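Local coordinates for protein alpha-1,2-mannosidase (Bacteroides thetaiotaomicron, PDB 2WW2) that hydrolyses alpha-mannosidic linkages with inversion at the anomeric carbon, as a calcium-dependent family 92 glycoside hydrolase of a human gut symbiont, at residues H339-T343 with L344-E348; E351-T354 with Q355-N359; A252-D255 with V256-S260. All coordinates share one frame; numbering follows the deposited sequence. Where two conformers were deposited one is given.

Interaction 1. Residues H339-T343 with L344-E348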
ATOM      1  N   HIS A 339      -6.115  -6.268 -33.849  1.00  7.42           N
ATOM      2  CA  HIS A 339      -6.567  -6.034 -35.224  1.00  8.09           C
ATOM      3  C   HIS A 339      -5.633  -5.133 -36.014  1.00  8.46           C
ATOM      4  O   HIS A 339      -5.412  -5.376 -37.191  1.00  9.84           O
ATOM      5  CB  HIS A 339      -8.032  -5.589 -35.253  1.00  8.25           C
ATOM      6  CG  HIS A 339      -8.961  -6.716 -34.953  1.00  9.10           C
ATOM      7  ND1 HIS A 339      -9.316  -7.650 -35.905  1.00  8.82           N
ATOM      8  CD2 HIS A 339      -9.517  -7.131 -33.787  1.00  9.10           C
ATOM      9  CE1 HIS A 339     -10.101  -8.560 -35.353  1.00 10.02           C
ATOM     10  NE2 HIS A 339     -10.240  -8.268 -34.070  1.00 10.20           N
ATOM     11  N   PRO A 340      -5.062  -4.093 -35.369  1.00  8.79           N
ATOM     12  CA  PRO A 340      -4.047  -3.338 -36.108  1.00  7.86           C
ATOM     13  C   PRO A 340      -2.881  -4.204 -36.565  1.00  7.80           C
ATOM     14  O   PRO A 340      -2.363  -3.996 -37.664  1.00  7.16           O
ATOM     15  CB  PRO A 340      -3.587  -2.295 -35.102  1.00  8.18           C
ATOM     16  CG  PRO A 340      -4.902  -1.996 -34.302  1.00  8.98           C
ATOM     17  CD  PRO A 340      -5.533  -3.380 -34.163  1.00  8.57           C
ATOM     18  N   LEU A 341      -2.450  -5.163 -35.742  1.00  7.65           N
ATOM     19  CA  LEU A 341      -1.406  -6.072 -36.214  1.00  7.83           C
ATOM     20  C   LEU A 341      -1.889  -6.817 -37.468  1.00  7.75           C
ATOM     21  O   LEU A 341      -1.125  -6.982 -38.427  1.00  7.55           O
ATOM     22  CB  LEU A 341      -0.974  -7.073 -35.117  1.00  7.51           C
ATOM     23  CG  LEU A 341       0.272  -7.905 -35.470  1.00  8.61           C
ATOM     24  CD1 LEU A 341       1.523  -7.035 -35.515  1.00  6.47           C
ATOM     25  CD2 LEU A 341       0.510  -9.116 -34.504  1.00  8.87           C
ATOM     26  N   PHE A 342      -3.141  -7.282 -37.472  1.00  7.21           N
ATOM     27  CA  PHE A 342      -3.667  -7.940 -38.669  1.00  7.66           C
ATOM     28  C   PHE A 342      -3.627  -6.999 -39.880  1.00  6.94           C
ATOM     29  O   PHE A 342      -3.205  -7.397 -40.965  1.00  7.15           O
ATOM     30  CB  PHE A 342      -5.114  -8.483 -38.480  1.00  6.74           C
ATOM     31  CG  PHE A 342      -5.270  -9.478 -37.350  1.00  9.21           C
ATOM     32  CD1 PHE A 342      -4.197 -10.280 -36.931  1.00  7.96           C
ATOM     33  CD2 PHE A 342      -6.502  -9.623 -36.709  1.00  7.44           C
ATOM     34  CE1 PHE A 342      -4.361 -11.204 -35.877  1.00  9.83           C
ATOM     35  CE2 PHE A 342      -6.664 -10.529 -35.651  1.00  9.97           C
ATOM     36  CZ  PHE A 342      -5.586 -11.320 -35.234  1.00  7.84           C
ATOM     37  N   THR A 343      -4.051  -5.751 -39.714  1.00  7.08           N
ATOM     38  CA  THR A 343      -4.094  -4.855 -40.878  1.00  7.25           C
ATOM     39  C   THR A 343      -2.719  -4.700 -41.495  1.00  7.94           C
ATOM     40  O   THR A 343      -2.611  -4.393 -42.678  1.00  8.04           O
ATOM     41  CB  THR A 343      -4.632  -3.423 -40.537  1.00  7.97           C
ATOM     42  OG1 THR A 343      -3.737  -2.788 -39.620  1.00  7.55           O
ATOM     43  CG2 THR A 343      -6.045  -3.492 -39.927  1.00  6.58           C
ATOM     44  N   LEU A 344      -1.666  -4.895 -40.699  1.00  7.68           N
ATOM     45  CA  LEU A 344      -0.301  -4.685 -41.183  1.00  8.50           C
ATOM     46  C   LEU A 344       0.284  -5.971 -41.770  1.00  8.40           C
ATOM     47  O   LEU A 344       0.713  -6.007 -42.925  1.00  8.62           O
ATOM     48  CB  LEU A 344       0.600  -4.192 -40.034  1.00  8.13           C
ATOM     49  CG  LEU A 344       2.083  -3.937 -40.360  1.00  9.14           C
ATOM     50  CD1 LEU A 344       2.213  -2.966 -41.536  1.00  8.97           C
ATOM     51  CD2 LEU A 344       2.841  -3.416 -39.118  1.00  8.04           C
ATOM     52  N   LEU A 345       0.304  -7.020 -40.951  1.00  8.81           N
ATOM     53  CA  LEU A 345       0.993  -8.257 -41.309  1.00  9.12           C
ATOM     54  C   LEU A 345       0.088  -9.366 -41.877  1.00  9.09           C
ATOM     55  O   LEU A 345       0.576 -10.267 -42.566  1.00  9.19           O
ATOM     56  CB  LEU A 345       1.743  -8.791 -40.100  1.00  8.99           C
ATOM     57  CG  LEU A 345       3.044  -8.068 -39.725  1.00 11.97           C
ATOM     58  CD1 LEU A 345       3.515  -8.598 -38.398  1.00 11.58           C
ATOM     59  CD2 LEU A 345       4.125  -8.303 -40.770  1.00 12.87           C
ATOM     60  N   TYR A 346      -1.210  -9.293 -41.580  1.00  9.13           N
ATOM     61  CA  TYR A 346      -2.177 -10.308 -42.003  1.00  8.36           C
ATOM     62  C   TYR A 346      -3.443  -9.665 -42.580  1.00  8.71           C
ATOM     63  O   TYR A 346      -4.558  -9.973 -42.145  1.00  8.64           O
ATOM     64  CB  TYR A 346      -2.515 -11.233 -40.819  1.00  7.45           C
ATOM     65  CG  TYR A 346      -1.273 -11.724 -40.088  1.00  6.90           C
ATOM     66  CD1 TYR A 346      -0.578 -12.849 -40.545  1.00  6.66           C
ATOM     67  CD2 TYR A 346      -0.780 -11.055 -38.975  1.00  6.08           C
ATOM     68  CE1 TYR A 346       0.584 -13.289 -39.900  1.00  7.66           C
ATOM     69  CE2 TYR A 346       0.383 -11.490 -38.319  1.00  5.92           C
ATOM     70  CZ  TYR A 346       1.047 -12.624 -38.794  1.00  7.58           C
ATOM     71  OH  TYR A 346       2.189 -13.080 -38.165  1.00  8.04           O
ATOM     72  N   PRO A 347      -3.285  -8.770 -43.574  1.00  8.61           N
ATOM     73  CA  PRO A 347      -4.443  -7.970 -43.989  1.00  9.03           C
ATOM     74  C   PRO A 347      -5.511  -8.817 -44.692  1.00  9.50           C
ATOM     75  O   PRO A 347      -6.658  -8.386 -44.791  1.00  8.93           O
ATOM     76  CB  PRO A 347      -3.834  -6.928 -44.951  1.00  9.00           C
ATOM     77  CG  PRO A 347      -2.607  -7.580 -45.484  1.00  9.05           C
ATOM     78  CD  PRO A 347      -2.068  -8.384 -44.300  1.00  8.91           C
ATOM     79  N   GLU A 348      -5.148 -10.009 -45.167  1.00  9.40           N
ATOM     80  CA  GLU A 348      -6.152 -10.883 -45.779  1.00 10.40           C
ATOM     81  C   GLU A 348      -7.150 -11.293 -44.701  1.00 10.40           C
ATOM     82  O   GLU A 348      -8.325 -11.565 -44.993  1.00 10.93           O
ATOM     83  CB  GLU A 348      -5.527 -12.120 -46.468  1.00 10.05           C
ATOM     84  CG  GLU A 348      -4.978 -13.183 -45.527  1.00 10.69           C
ATOM     85  CD  GLU A 348      -3.527 -12.939 -45.098  1.00 13.46           C
ATOM     86  OE1 GLU A 348      -3.042 -11.784 -45.111  1.00 11.89           O
ATOM     87  OE2 GLU A 348      -2.861 -13.922 -44.754  1.00 13.90           O
TER

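Interaction 2. Residues E351-T354 with Q355-N359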
ATOM      1  N   GLU A 351      -9.462  -8.227 -44.146  1.00  8.16           N
ATOM      2  CA  GLU A 351     -10.402  -8.149 -45.279  1.00  8.72           C
ATOM      3  C   GLU A 351     -11.680  -8.947 -44.985  1.00  8.74           C
ATOM      4  O   GLU A 351     -12.786  -8.499 -45.306  1.00  8.90           O
ATOM      5  CB  GLU A 351      -9.764  -8.645 -46.593  1.00  9.29           C
ATOM      6  CG  GLU A 351      -8.727  -7.684 -47.181  1.00 10.71           C
ATOM      7  CD  GLU A 351      -8.006  -8.235 -48.402  1.00 15.11           C
ATOM      8  OE1 GLU A 351      -8.149  -9.431 -48.724  1.00 16.68           O
ATOM      9  OE2 GLU A 351      -7.289  -7.458 -49.048  1.00 16.27           O
ATOM     10  N   ARG A 352     -11.525 -10.141 -44.412  1.00  8.06           N
ATOM     11  CA  ARG A 352     -12.673 -11.011 -44.125  1.00  8.14           C
ATOM     12  C   ARG A 352     -13.372 -10.629 -42.807  1.00  8.40           C
ATOM     13  O   ARG A 352     -14.611 -10.709 -42.700  1.00  7.78           O
ATOM     14  CB  ARG A 352     -12.242 -12.486 -44.094  1.00  7.99           C
ATOM     15  CG  ARG A 352     -11.606 -12.970 -45.402  1.00  9.93           C
ATOM     16  CD  ARG A 352     -11.331 -14.473 -45.383  1.00 10.37           C
ATOM     17  NE  ARG A 352     -10.272 -14.828 -44.443  1.00 12.74           N
ATOM     18  CZ  ARG A 352      -9.026 -15.131 -44.805  1.00 14.23           C
ATOM     19  NH1 ARG A 352      -8.684 -15.102 -46.087  1.00 13.79           N
ATOM     20  NH2 ARG A 352      -8.118 -15.449 -43.889  1.00 13.69           N
ATOM     21  N   VAL A 353     -12.583 -10.209 -41.816  1.00  8.47           N
ATOM     22  CA  VAL A 353     -13.140  -9.799 -40.522  1.00  8.62           C
ATOM     23  C   VAL A 353     -14.045  -8.592 -40.689  1.00  9.37           C
ATOM     24  O   VAL A 353     -15.144  -8.523 -40.095  1.00  9.01           O
ATOM     25  CB  VAL A 353     -12.028  -9.456 -39.503  1.00  9.31           C
ATOM     26  CG1 VAL A 353     -12.620  -8.709 -38.295  1.00  8.54           C
ATOM     27  CG2 VAL A 353     -11.323 -10.733 -39.040  1.00  8.16           C
ATOM     28  N   THR A 354     -13.607  -7.629 -41.497  1.00  8.34           N
ATOM     29  CA  THR A 354     -14.433  -6.424 -41.687  1.00  9.09           C
ATOM     30  C   THR A 354     -15.735  -6.776 -42.394  1.00  9.74           C
ATOM     31  O   THR A 354     -16.810  -6.322 -41.972  1.00  9.41           O
ATOM     32  CB  THR A 354     -13.686  -5.279 -42.426  1.00  9.07           C
ATOM     33  OG1 THR A 354     -13.138  -5.788 -43.642  1.00  8.34           O
ATOM     34  CG2 THR A 354     -12.535  -4.737 -41.538  1.00  9.78           C
ATOM     35  N   GLN A 355     -15.659  -7.613 -43.430  1.00 10.58           N
ATOM     36  CA  GLN A 355     -16.890  -8.112 -44.068  1.00 12.09           C
ATOM     37  C   GLN A 355     -17.819  -8.813 -43.068  1.00 10.38           C
ATOM     38  O   GLN A 355     -19.044  -8.673 -43.141  1.00 10.29           O
ATOM     39  CB  GLN A 355     -16.583  -9.136 -45.165  1.00 13.35           C
ATOM     40  CG  GLN A 355     -16.198  -8.613 -46.531  1.00 18.39           C
ATOM     41  CD  GLN A 355     -15.678  -9.753 -47.405  1.00 24.51           C
ATOM     42  OE1 GLN A 355     -14.449  -9.953 -47.552  1.00 27.81           O
ATOM     43  NE2 GLN A 355     -16.605 -10.553 -47.929  1.00 24.39           N
ATOM     44  N   SER A 356     -17.248  -9.594 -42.158  1.00  9.79           N
ATOM     45  CA  SER A 356     -18.062 -10.357 -41.204  0.50  9.83           C
ATOM     46  C   SER A 356     -18.794  -9.466 -40.202  1.00  9.66           C
ATOM     47  O   SER A 356     -19.880  -9.816 -39.730  1.00  9.83           O
ATOM     48  CB  SER A 356     -17.241 -11.424 -40.469  0.50  9.92           C
ATOM     49  OG  SER A 356     -16.346 -10.850 -39.535  0.50 10.66           O
ATOM     50  N   ILE A 357     -18.213  -8.316 -39.884  1.00  8.63           N
ATOM     51  CA  ILE A 357     -18.864  -7.357 -38.994  1.00  8.14           C
ATOM     52  C   ILE A 357     -20.132  -6.836 -39.666  1.00  8.29           C
ATOM     53  O   ILE A 357     -21.194  -6.745 -39.044  1.00  8.31           O
ATOM     54  CB  ILE A 357     -17.902  -6.178 -38.661  1.00  8.45           C
ATOM     55  CG1 ILE A 357     -16.832  -6.639 -37.667  1.00  8.27           C
ATOM     56  CG2 ILE A 357     -18.665  -4.967 -38.095  1.00  7.26           C
ATOM     57  CD1 ILE A 357     -15.679  -5.634 -37.509  1.00 10.23           C
ATOM     58  N   ILE A 358     -20.021  -6.498 -40.946  1.00  8.25           N
ATOM     59  CA  ILE A 358     -21.194  -6.039 -41.706  1.00  8.26           C
ATOM     60  C   ILE A 358     -22.230  -7.174 -41.829  1.00  8.55           C
ATOM     61  O   ILE A 358     -23.432  -6.956 -41.695  1.00  8.60           O
ATOM     62  CB  ILE A 358     -20.782  -5.498 -43.097  1.00  8.80           C
ATOM     63  CG1 ILE A 358     -19.838  -4.306 -42.919  1.00  8.65           C
ATOM     64  CG2 ILE A 358     -22.016  -5.077 -43.933  1.00  8.43           C
ATOM     65  CD1 ILE A 358     -20.385  -3.261 -41.975  1.00 10.76           C
ATOM     66  N   ASN A 359     -21.765  -8.396 -42.072  1.00  8.09           N
ATOM     67  CA  ASN A 359     -22.678  -9.526 -42.152  1.00  8.25           C
ATOM     68  C   ASN A 359     -23.459  -9.677 -40.840  1.00  8.31           C
ATOM     69  O   ASN A 359     -24.657  -9.900 -40.854  1.00  8.23           O
ATOM     70  CB  ASN A 359     -21.926 -10.830 -42.456  1.00  7.64           C
ATOM     71  CG  ASN A 359     -21.340 -10.863 -43.854  1.00  9.03           C
ATOM     72  OD1 ASN A 359     -21.759 -10.109 -44.731  1.00  9.28           O
ATOM     73  ND2 ASN A 359     -20.357 -11.737 -44.068  1.00  7.37           N
TER

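Interaction 3. Residues A252-D255 with V256-S260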
ATOM      1  N   ALA A 252      -9.256 -37.135 -43.141  1.00 10.13           N
ATOM      2  CA  ALA A 252      -9.449 -38.512 -43.604  1.00 10.57           C
ATOM      3  C   ALA A 252      -8.107 -39.133 -43.968  1.00 11.17           C
ATOM      4  O   ALA A 252      -7.294 -38.490 -44.617  1.00 11.31           O
ATOM      5  CB  ALA A 252     -10.419 -38.562 -44.811  1.00 11.37           C
ATOM      6  N   ASP A 253      -7.875 -40.368 -43.521  1.00 11.75           N
ATOM      7  CA  ASP A 253      -6.660 -41.137 -43.856  1.00 13.19           C
ATOM      8  C   ASP A 253      -5.384 -40.656 -43.180  1.00 12.90           C
ATOM      9  O   ASP A 253      -4.325 -41.235 -43.395  1.00 12.64           O
ATOM     10  CB  ASP A 253      -6.402 -41.168 -45.363  1.00 13.71           C
ATOM     11  CG  ASP A 253      -7.558 -41.759 -46.142  1.00 17.05           C
ATOM     12  OD1 ASP A 253      -7.924 -41.162 -47.174  1.00 21.66           O
ATOM     13  OD2 ASP A 253      -8.109 -42.797 -45.714  1.00 19.02           O
ATOM     14  N   ALA A 254      -5.452 -39.581 -42.405  1.00 12.19           N
ATOM     15  CA  ALA A 254      -4.220 -39.031 -41.846  1.00 11.96           C
ATOM     16  C   ALA A 254      -3.845 -39.699 -40.533  1.00 11.73           C
ATOM     17  O   ALA A 254      -4.715 -40.215 -39.816  1.00 11.69           O
ATOM     18  CB  ALA A 254      -4.351 -37.521 -41.644  1.00 12.01           C
ATOM     19  N   ASP A 255      -2.554 -39.683 -40.209  1.00 11.56           N
ATOM     20  CA  ASP A 255      -2.129 -40.024 -38.850  1.00 11.42           C
ATOM     21  C   ASP A 255      -1.696 -38.736 -38.148  1.00 10.70           C
ATOM     22  O   ASP A 255      -1.672 -37.694 -38.788  1.00 10.92           O
ATOM     23  CB  ASP A 255      -1.032 -41.088 -38.849  1.00 11.91           C
ATOM     24  CG  ASP A 255       0.216 -40.662 -39.600  1.00 13.72           C
ATOM     25  OD1 ASP A 255       0.401 -39.467 -39.923  1.00 13.71           O
ATOM     26  OD2 ASP A 255       1.038 -41.553 -39.871  1.00 15.95           O
ATOM     27  N   VAL A 256      -1.374 -38.790 -36.855  1.00  9.95           N
ATOM     28  CA  VAL A 256      -1.067 -37.561 -36.114  1.00 10.08           C
ATOM     29  C   VAL A 256       0.190 -36.872 -36.659  1.00 10.16           C
ATOM     30  O   VAL A 256       0.272 -35.644 -36.686  1.00  9.32           O
ATOM     31  CB  VAL A 256      -0.956 -37.784 -34.575  1.00  9.67           C
ATOM     32  CG1 VAL A 256       0.319 -38.535 -34.220  1.00  9.49           C
ATOM     33  CG2 VAL A 256      -0.999 -36.422 -33.831  1.00  9.44           C
ATOM     34  N   GLN A 257       1.145 -37.662 -37.130  1.00 10.59           N
ATOM     35  CA  GLN A 257       2.376 -37.103 -37.704  1.00 11.43           C
ATOM     36  C   GLN A 257       2.084 -36.208 -38.909  1.00 10.80           C
ATOM     37  O   GLN A 257       2.706 -35.155 -39.076  1.00 10.61           O
ATOM     38  CB  GLN A 257       3.336 -38.232 -38.119  1.00 12.72           C
ATOM     39  CG  GLN A 257       3.970 -38.992 -36.921  1.00 16.88           C
ATOM     40  CD  GLN A 257       2.979 -39.857 -36.119  1.00 21.54           C
ATOM     41  OE1 GLN A 257       1.937 -40.323 -36.641  1.00 17.61           O
ATOM     42  NE2 GLN A 257       3.313 -40.083 -34.827  1.00 21.23           N
ATOM     43  N   LEU A 258       1.142 -36.626 -39.753  1.00 10.44           N
ATOM     44  CA  LEU A 258       0.787 -35.836 -40.937  1.00 10.13           C
ATOM     45  C   LEU A 258       0.170 -34.489 -40.531  1.00  9.67           C
ATOM     46  O   LEU A 258       0.592 -33.434 -41.017  1.00  9.46           O
ATOM     47  CB  LEU A 258      -0.178 -36.590 -41.861  1.00 10.68           C
ATOM     48  CG  LEU A 258      -0.486 -35.873 -43.196  1.00 11.47           C
ATOM     49  CD1 LEU A 258       0.752 -35.834 -44.084  1.00 15.60           C
ATOM     50  CD2 LEU A 258      -1.652 -36.536 -43.959  1.00 13.09           C
ATOM     51  N   ILE A 259      -0.816 -34.529 -39.635  1.00  8.57           N
ATOM     52  CA  ILE A 259      -1.511 -33.308 -39.197  1.00  7.88           C
ATOM     53  C   ILE A 259      -0.555 -32.377 -38.440  1.00  8.50           C
ATOM     54  O   ILE A 259      -0.557 -31.151 -38.618  1.00  8.77           O
ATOM     55  CB  ILE A 259      -2.739 -33.644 -38.301  1.00  7.77           C
ATOM     56  CG1 ILE A 259      -3.679 -34.631 -39.024  1.00  7.62           C
ATOM     57  CG2 ILE A 259      -3.479 -32.344 -37.841  1.00  6.56           C
ATOM     58  CD1 ILE A 259      -4.053 -34.243 -40.486  1.00 10.16           C
ATOM     59  N   SER A 260       0.266 -32.975 -37.591  1.00  8.11           N
ATOM     60  CA  SER A 260       1.293 -32.234 -36.873  1.00  8.85           C
ATOM     61  C   SER A 260       2.240 -31.472 -37.831  1.00  8.98           C
ATOM     62  O   SER A 260       2.462 -30.269 -37.655  1.00  8.80           O
ATOM     63  CB  SER A 260       2.091 -33.201 -35.987  1.00  8.73           C
ATOM     64  OG  SER A 260       3.129 -32.527 -35.295  1.00  9.49           O
TER

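Interaction 1. Residues H339-T343 with L344-E348
Leu341 and Leu345 meet one helical turn apart, CD1 of Leu341 against CD1 of Leu345 at 3.8 Å. Leu345 N donates an almost straight bond to Leu341 O, 2.9 Å long. The same oxygen takes Leu344 N from above its carbonyl plane, so two N-H groups grip it as the helix tightens towards its end. A first torsion of 64° turns Thr343 OG1 back to Pro340 O (2.7 Å between the two oxygens), and OG1 also bonds to Lys394. Tyr346 CD2 lies at the edge of the Phe342 ring, near its plane, 4.1 Å from Phe342 CD1; the two side chains meet at a slant. Here helix 338-345 stops and helix 347-364 starts: Tyr346 leaves helical geometry and is itself the N-cap residue of the next helix, within the catalytic domain, probably the (alpha/alpha)6 barrel of family 92. Its OH is held by Tyr270 O. Contact is looser between Leu341 CD2 and Tyr346 CE2, 4.5 Å apart. On the partly exposed side, Pro347, which has no N-H to give, rests CB on Thr343 O at 3.6 Å, while Glu348 turns to a salt bridge with Arg273.

Interaction 2. Residues E351-T354 with Q355-N359
A chi1 of -75° swings CG1 of Ile357 away from its own carbonyl and back along the helix, 3.5 Å from Val353 O. Gln355 takes a similar first torsion, and its extended chain runs back so that CG stands 3.6 Å from Glu351 O. Both belong to the middle of helix 347-364, in the catalytic domain, and the contact is the ordinary i to i+4 ladder of an alpha-helix with a serine added to it. Ser356 N bonds to Arg352 O at 2.9 Å, and Ile357 N to Val353 O at 3.1 Å. In the Ser356 conformer described, one of two deposited, OG sits between backbone N and carbonyl carbon (chi1 72°) and donates to Val353 O as well, 2.7 Å from OG, approaching from the same face of the carbonyl plane as Ile357 N. In this conformer two donors share the oxygen; the other copy makes the serine bond less certain. Thr354 O receives weak bonds from Ile357 N and Ile358 N, while Thr354 OG1 bonds to Ser350 O, a turn earlier. Thr354, Ile357 and Ile358 pack on helix 383-393; Val353 and Ser356 lean on Tyr326, whose hydroxyl bonds to Arg352 NE. The apolar touch between the two segments is slight: Val353 CG1 lies 4.4 Å from Ile357 CD1.

Interaction 3. Residues A252-D255 with V256-S260
Asp255 turns its carboxylate onto the first turn of the helix that follows it, and OD1 accepts a hydrogen bond from Leu258 N at 2.9 Å. The N-H points fairly straight at the oxygen (151°) and meets it nearly along the C-O axis. A first torsion of 60°, with CG between the backbone N and the carbonyl carbon, folds the short side chain over the helix start. The backbone bonds of the same residue are weaker: Asp255 O is 3.2 Å from Leu258 N and 3.4 Å from Ile259 N. Asp255 is thus the N-cap of helix 256-271, and its negative charge lies at the helix end where amide groups would be expected to favour it. Ala254 O, just before the cap, is bonded by Arg232. Replacing Asp255 by an alanine would probably leave Leu258 N with just the weak bond to the backbone oxygen of the cap residue and let the first turn fray. The apolar contacts complete the N-terminal motif as a hydrophobic staple: the residue before the cap, Ala254, presses CB on Ile259 CD1 at 3.5 Å, tighter than usual for two carbons. Leu258 CD2 touches Ala254 CB at 3.7 Å. Between the polar side chains, Gln257 bends at its second torsion and brings OE1 within 3.4 Å of Asp255 CG, the amide plane standing 82° from the carboxylate plane. Leu258 and Gln257 lie on the exposed side, whereas Val256 and Ile259 face inward, packing on strands 121-126 and 130-136 of the N-terminal beta domain, with Ser123, Ser125, Val132 and Glu134 beneath them.

In the fold
Along the chain interaction 3 comes first, then interaction 1, then interaction 2. The last two are neighbours, centres 14 Å apart: interaction 1 ends in the first residues of helix 347-364, interaction 2 is the middle of that helix, and His339 CE1 touches Val353 CG1 at 3.9 Å. Interaction 3 stands apart, its centre 30 Å from that of interaction 1 and 32 Å from that of interaction 2, at the start of helix 256-271 beside the N-terminal beta strands. That helix runs toward interaction 1, and its far end reaches the residues there, consistent with helix 256-271 serving as part of the connection between the N-terminal beta domain and the helical catalytic domain.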